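Local coordinates for nucleoprotein (Rift valley fever virus, PDB 3OV9), which encapsidates the single-stranded viral genomic RNA as a ring-forming oligomer, shielding it from nucleases and presenting it as template for transcription and replication, at the interface of chains A and B. Coordinates in Å, arbitrary orientation; residue numbers count along the deposited sequence, not the author numbering. Chains: chain A/B, Nucleoprotein.

Both contacts lie along one docked element, the N-terminal helix 4-13 of chain A, which reaches away from its own subunit to lie on chain B. Contact 2 takes the first turn of that helix, against helix 35-46 of chain B; contact 1 takes its last turn and the loop that follows, against helices 50-63 and 112-122. The centres of their C-alpha atoms are about 14 Å apart. Contact 1 combines buried rings with hydrogen bonds, whereas contact 2 is a packing surface. Residues 1-71 are essential for oligomerization, and repeating this one-way docking of the arm from subunit to subunit would link the subunits of the hexameric ring.

Contact 1: the interface of chains A and B. Residues chain A 11-12, 14-16; chain B 55, 58, 111, 113-114, 117.
A:Phe11 and B:Trp114 meet at the apolar centre, edge to face, with the phenyl plane turned 56° from the five-membered indole ring. With CG anti to its backbone N (chi1 -173°), A:Phe11 points its ring into chain B. There CE1 of A:Phe11 packs on CB of B:Trp114 at 3.5 Å, and methyl CD1 of B:Leu111 lies over one phenyl face, displaced toward the rim. CZ, the tip of the A:Phe11 ring, rests 3.6 Å from CG of B:Lys55, whose aliphatic stem also covers a face of the indole. Further along chain A, methyl CG2 of A:Val16 sits over the five-membered ring of B:Trp114 and against CB of B:Gln117.

Polar groups close the rim. Indole NE1 of B:Trp114 donates to the carbonyl O of A:Ala15 (3.2 Å), which lies in the indole plane although the donor stands above the carbonyl plane. Amide NE2 of B:Gln117 donates to O of A:Ala12 at 2.9 Å, and also to O of B:Gly113 in its own helix; the pair of bonds fixes the amide's rotation. One water joins OE1 of B:Gln117 to O of A:Gln14, and another joins NZ of B:Lys55 to O of A:Ala15. The site thus clasps the end of the arm helix and its exit loop, coupling neighbouring nucleoprotein subunits.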
loop_
_atom_site.group_PDB
_atom_site.type_symbol
_atom_site.label_atom_id
_atom_site.label_comp_id
_atom_site.label_asym_id
_atom_site.label_seq_id
_atom_site.Cartn_x
_atom_site.Cartn_y
_atom_site.Cartn_z
ATOM N N PHE A 11 37.934 33.829 -10.745
ATOM C CA PHE A 11 37.067 33.014 -11.603
ATOM C C PHE A 11 35.778 33.778 -11.922
ATOM O O PHE A 11 35.323 33.792 -13.070
ATOM C CB PHE A 11 36.752 31.666 -10.941
ATOM C CG PHE A 11 35.997 30.705 -11.829
ATOM C CD1 PHE A 11 34.620 30.552 -11.697
ATOM C CD2 PHE A 11 36.668 29.936 -12.776
ATOM C CE1 PHE A 11 33.922 29.661 -12.512
ATOM C CE2 PHE A 11 35.979 29.043 -13.592
ATOM C CZ PHE A 11 34.605 28.906 -13.458
ATOM N N ALA A 12 35.215 34.434 -10.906
ATOM C CA ALA A 12 33.987 35.219 -11.060
ATOM C C ALA A 12 34.166 36.445 -11.960
ATOM O O ALA A 12 33.202 36.932 -12.552
ATOM C CB ALA A 12 33.446 35.631 -9.694
ATOM N N GLN A 14 36.005 36.452 -14.690
ATOM C CA GLN A 14 36.092 35.990 -16.075
ATOM C C GLN A 14 34.765 36.162 -16.813
ATOM O O GLN A 14 33.706 36.287 -16.191
ATOM C CB GLN A 14 36.600 34.544 -16.142
ATOM C CG GLN A 14 38.100 34.439 -15.845
ATOM C CD GLN A 14 38.596 33.014 -15.666
ATOM O OE1 GLN A 14 38.041 32.067 -16.224
ATOM N NE2 GLN A 14 39.659 32.860 -14.883
ATOM N N ALA A 15 34.839 36.186 -18.141
ATOM C CA ALA A 15 33.678 36.457 -18.980
ATOM C C ALA A 15 32.545 35.454 -18.789
ATOM O O ALA A 15 32.770 34.246 -18.711
ATOM C CB ALA A 15 34.088 36.521 -20.448
ATOM N N VAL A 16 31.331 35.985 -18.689
ATOM C CA VAL A 16 30.113 35.190 -18.739
ATOM C C VAL A 16 29.556 35.419 -20.144
ATOM O O VAL A 16 28.655 36.237 -20.355
ATOM C CB VAL A 16 29.121 35.609 -17.629
ATOM C CG1 VAL A 16 27.885 34.725 -17.637
ATOM C CG2 VAL A 16 29.799 35.535 -16.267
ATOM N N LYS B 55 33.509 25.838 -15.968
ATOM C CA LYS B 55 32.418 26.565 -16.604
ATOM C C LYS B 55 31.436 25.597 -17.260
ATOM O O LYS B 55 30.227 25.735 -17.091
ATOM C CB LYS B 55 32.945 27.595 -17.609
ATOM C CG LYS B 55 33.597 28.805 -16.952
ATOM C CD LYS B 55 33.956 29.871 -17.970
ATOM C CE LYS B 55 34.841 29.304 -19.058
ATOM N NZ LYS B 55 35.290 30.348 -20.018
ATOM N N ILE B 58 29.436 23.810 -14.577
ATOM C CA ILE B 58 28.389 24.681 -14.039
ATOM C C ILE B 58 27.160 24.722 -14.967
ATOM O O ILE B 58 26.021 24.625 -14.501
ATOM C CB ILE B 58 28.941 26.093 -13.709
ATOM C CG1 ILE B 58 29.939 25.979 -12.549
ATOM C CG2 ILE B 58 27.806 27.064 -13.353
ATOM C CD1 ILE B 58 30.713 27.246 -12.254
ATOM N N LEU B 111 32.052 28.001 -6.791
ATOM C CA LEU B 111 32.345 29.094 -7.716
ATOM C C LEU B 111 31.098 29.957 -7.985
ATOM O O LEU B 111 30.858 30.415 -9.107
ATOM C CB LEU B 111 32.956 28.534 -9.009
ATOM C CG LEU B 111 34.287 27.786 -8.855
ATOM C CD1 LEU B 111 34.610 26.950 -10.084
ATOM C CD2 LEU B 111 35.442 28.744 -8.538
ATOM N N GLY B 113 30.166 32.969 -7.535
ATOM C CA GLY B 113 30.295 34.288 -8.147
ATOM C C GLY B 113 30.030 34.244 -9.642
ATOM O O GLY B 113 29.332 35.107 -10.184
ATOM N N TRP B 114 30.578 33.229 -10.301
ATOM C CA TRP B 114 30.362 33.025 -11.726
ATOM C C TRP B 114 28.991 32.393 -11.992
ATOM O O TRP B 114 28.267 32.832 -12.881
ATOM C CB TRP B 114 31.492 32.176 -12.314
ATOM C CG TRP B 114 31.561 32.215 -13.813
ATOM C CD1 TRP B 114 32.254 33.105 -14.579
ATOM C CD2 TRP B 114 30.905 31.324 -14.727
ATOM N NE1 TRP B 114 32.073 32.827 -15.916
ATOM C CE2 TRP B 114 31.249 31.739 -16.032
ATOM C CE3 TRP B 114 30.061 30.216 -14.568
ATOM C CZ2 TRP B 114 30.778 31.088 -17.174
ATOM C CZ3 TRP B 114 29.594 29.566 -15.705
ATOM C CH2 TRP B 114 29.959 30.002 -16.992
ATOM N N GLN B 117 26.020 34.819 -12.041
ATOM C CA GLN B 117 26.028 35.617 -13.269
ATOM C C GLN B 117 25.518 34.810 -14.458
ATOM O O GLN B 117 24.798 35.346 -15.307
ATOM C CB GLN B 117 27.433 36.122 -13.580
ATOM C CG GLN B 117 28.011 37.088 -12.563
ATOM C CD GLN B 117 29.436 37.470 -12.908
ATOM O OE1 GLN B 117 29.680 38.180 -13.886
ATOM N NE2 GLN B 117 30.384 36.990 -12.116
HETATM O O HOH W 1 32.066 38.365 -15.344
HETATM O O HOH W 2 35.027 33.249 -19.665
#

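Contact 2: the interface of chains A and B. Residues chain A 4, 7; chain B 36, 39-40, 43, 208.
The first turn of the N-terminal arm helix 4-13 of chain A lies against helix 35-46 of chain B, with A:Tyr4 as the main inserted group. Its phenol ring lies flat over the backbone of the partner helix: the carbonyl O of B:Arg36 sits 3.7 Å from the ring plane, beneath its centre. This is face packing on a peptide group, and it places the ring between side chains about one helical turn apart, B:Arg36 on one side and B:Ile39 and B:Glu40 on the other.

At the near end of the phenol, CD1 rests 3.8 Å from CB of B:Arg36, and the aliphatic stem of that arginine runs on, extended, past CB of A:Tyr4. The guanidinium plane stands at 90° to the phenol and lies beside B:Phe208, whose CD1 covers one of its faces. B:Phe208 in turn touches the backbone of A:Tyr4, its CZ 3.6 Å from the carbonyl O. On the other rim of the phenol, CD2 of A:Tyr4 meets methyl CG2 of B:Ile39 at 3.9 Å, the two side chains running antiparallel past one another.

The far end of the ring reaches B:Glu40. CG of this glutamate is anti to its backbone N (chi1 176°), which carries the extended chain alongside the phenol hydroxyl. CB of B:Glu40 lies 3.7 Å from CZ of A:Tyr4, and its carboxylate carbon CD is 3.3 Å from the hydroxyl OH; the carboxylate oxygens lie beyond hydrogen-bonding distance of that hydroxyl.

Three residues further along the arm, A:Leu7 and B:Lys43 meet tip to tip, methyl CD1 at 3.6 Å from CD of the lysine. The lysine chain bends at chi3 (71°), bringing NZ beside the same methyl.

Apolar packing thus seats the beginning of the arm on the neighbouring subunit, extending the grip that joins nucleoproteins in the oligomer.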
loop_
_atom_site.group_PDB
_atom_site.type_symbol
_atom_site.label_atom_id
_atom_site.label_comp_id
_atom_site.label_asym_id
_atom_site.label_seq_id
_atom_site.Cartn_x
_atom_site.Cartn_y
_atom_site.Cartn_z
ATOM N N TYR A 4 42.455 29.997 -2.145
ATOM C CA TYR A 4 41.263 29.516 -2.846
ATOM C C TYR A 4 40.172 30.574 -2.965
ATOM O O TYR A 4 39.406 30.572 -3.933
ATOM C CB TYR A 4 40.723 28.243 -2.186
ATOM C CG TYR A 4 41.741 27.130 -2.137
ATOM C CD1 TYR A 4 42.258 26.686 -0.920
ATOM C CD2 TYR A 4 42.212 26.535 -3.310
ATOM C CE1 TYR A 4 43.204 25.666 -0.870
ATOM C CE2 TYR A 4 43.159 25.516 -3.271
ATOM C CZ TYR A 4 43.649 25.087 -2.049
ATOM O OH TYR A 4 44.584 24.081 -2.006
ATOM N N LEU A 7 41.280 32.680 -5.906
ATOM C CA LEU A 7 41.031 31.937 -7.141
ATOM C C LEU A 7 39.555 31.984 -7.525
ATOM O O LEU A 7 39.216 32.092 -8.702
ATOM C CB LEU A 7 41.509 30.489 -7.012
ATOM C CG LEU A 7 43.028 30.281 -6.975
ATOM C CD1 LEU A 7 43.380 28.992 -6.261
ATOM C CD2 LEU A 7 43.639 30.312 -8.380
ATOM N N ARG B 36 36.896 25.292 -0.344
ATOM C CA ARG B 36 38.347 25.251 -0.508
ATOM C C ARG B 36 38.831 23.927 -1.095
ATOM O O ARG B 36 39.712 23.912 -1.957
ATOM C CB ARG B 36 39.059 25.535 0.816
ATOM C CG ARG B 36 39.069 27.000 1.195
ATOM C CD ARG B 36 39.636 27.206 2.594
ATOM N NE ARG B 36 39.466 28.584 3.053
ATOM C CZ ARG B 36 38.347 29.077 3.587
ATOM N NH1 ARG B 36 37.271 28.314 3.736
ATOM N NH2 ARG B 36 38.304 30.343 3.974
ATOM N N ILE B 39 37.841 23.574 -4.951
ATOM C CA ILE B 39 38.747 24.317 -5.834
ATOM C C ILE B 39 40.103 23.620 -5.930
ATOM O O ILE B 39 40.681 23.517 -7.011
ATOM C CB ILE B 39 38.936 25.794 -5.380
ATOM C CG1 ILE B 39 37.585 26.494 -5.176
ATOM C CG2 ILE B 39 39.812 26.578 -6.374
ATOM C CD1 ILE B 39 36.619 26.376 -6.334
ATOM N N GLU B 40 40.604 23.140 -4.793
ATOM C CA GLU B 40 41.869 22.401 -4.771
ATOM C C GLU B 40 41.809 21.187 -5.701
ATOM O O GLU B 40 42.736 20.951 -6.480
ATOM C CB GLU B 40 42.240 21.970 -3.347
ATOM C CG GLU B 40 43.504 21.104 -3.285
ATOM C CD GLU B 40 44.027 20.879 -1.876
ATOM O OE1 GLU B 40 43.220 20.857 -0.922
ATOM O OE2 GLU B 40 45.256 20.701 -1.734
ATOM N N LYS B 43 41.719 22.237 -9.497
ATOM C CA LYS B 43 43.067 22.583 -9.943
ATOM C C LYS B 43 43.951 21.349 -10.088
ATOM O O LYS B 43 44.743 21.258 -11.025
ATOM C CB LYS B 43 43.719 23.562 -8.968
ATOM C CG LYS B 43 43.279 25.009 -9.129
ATOM C CD LYS B 43 43.878 25.885 -8.034
ATOM C CE LYS B 43 45.378 26.094 -8.214
ATOM N NZ LYS B 43 46.038 26.540 -6.948
ATOM N N PHE B 208 33.815 31.076 3.710
ATOM C CA PHE B 208 34.339 31.190 2.348
ATOM C C PHE B 208 33.824 32.416 1.593
ATOM O O PHE B 208 32.628 32.531 1.309
ATOM C CB PHE B 208 34.095 29.908 1.540
ATOM C CG PHE B 208 34.895 29.838 0.274
ATOM C CD1 PHE B 208 36.269 29.609 0.316
ATOM C CD2 PHE B 208 34.281 30.011 -0.961
ATOM C CE1 PHE B 208 37.019 29.552 -0.853
ATOM C CE2 PHE B 208 35.020 29.947 -2.135
ATOM C CZ PHE B 208 36.393 29.721 -2.082
#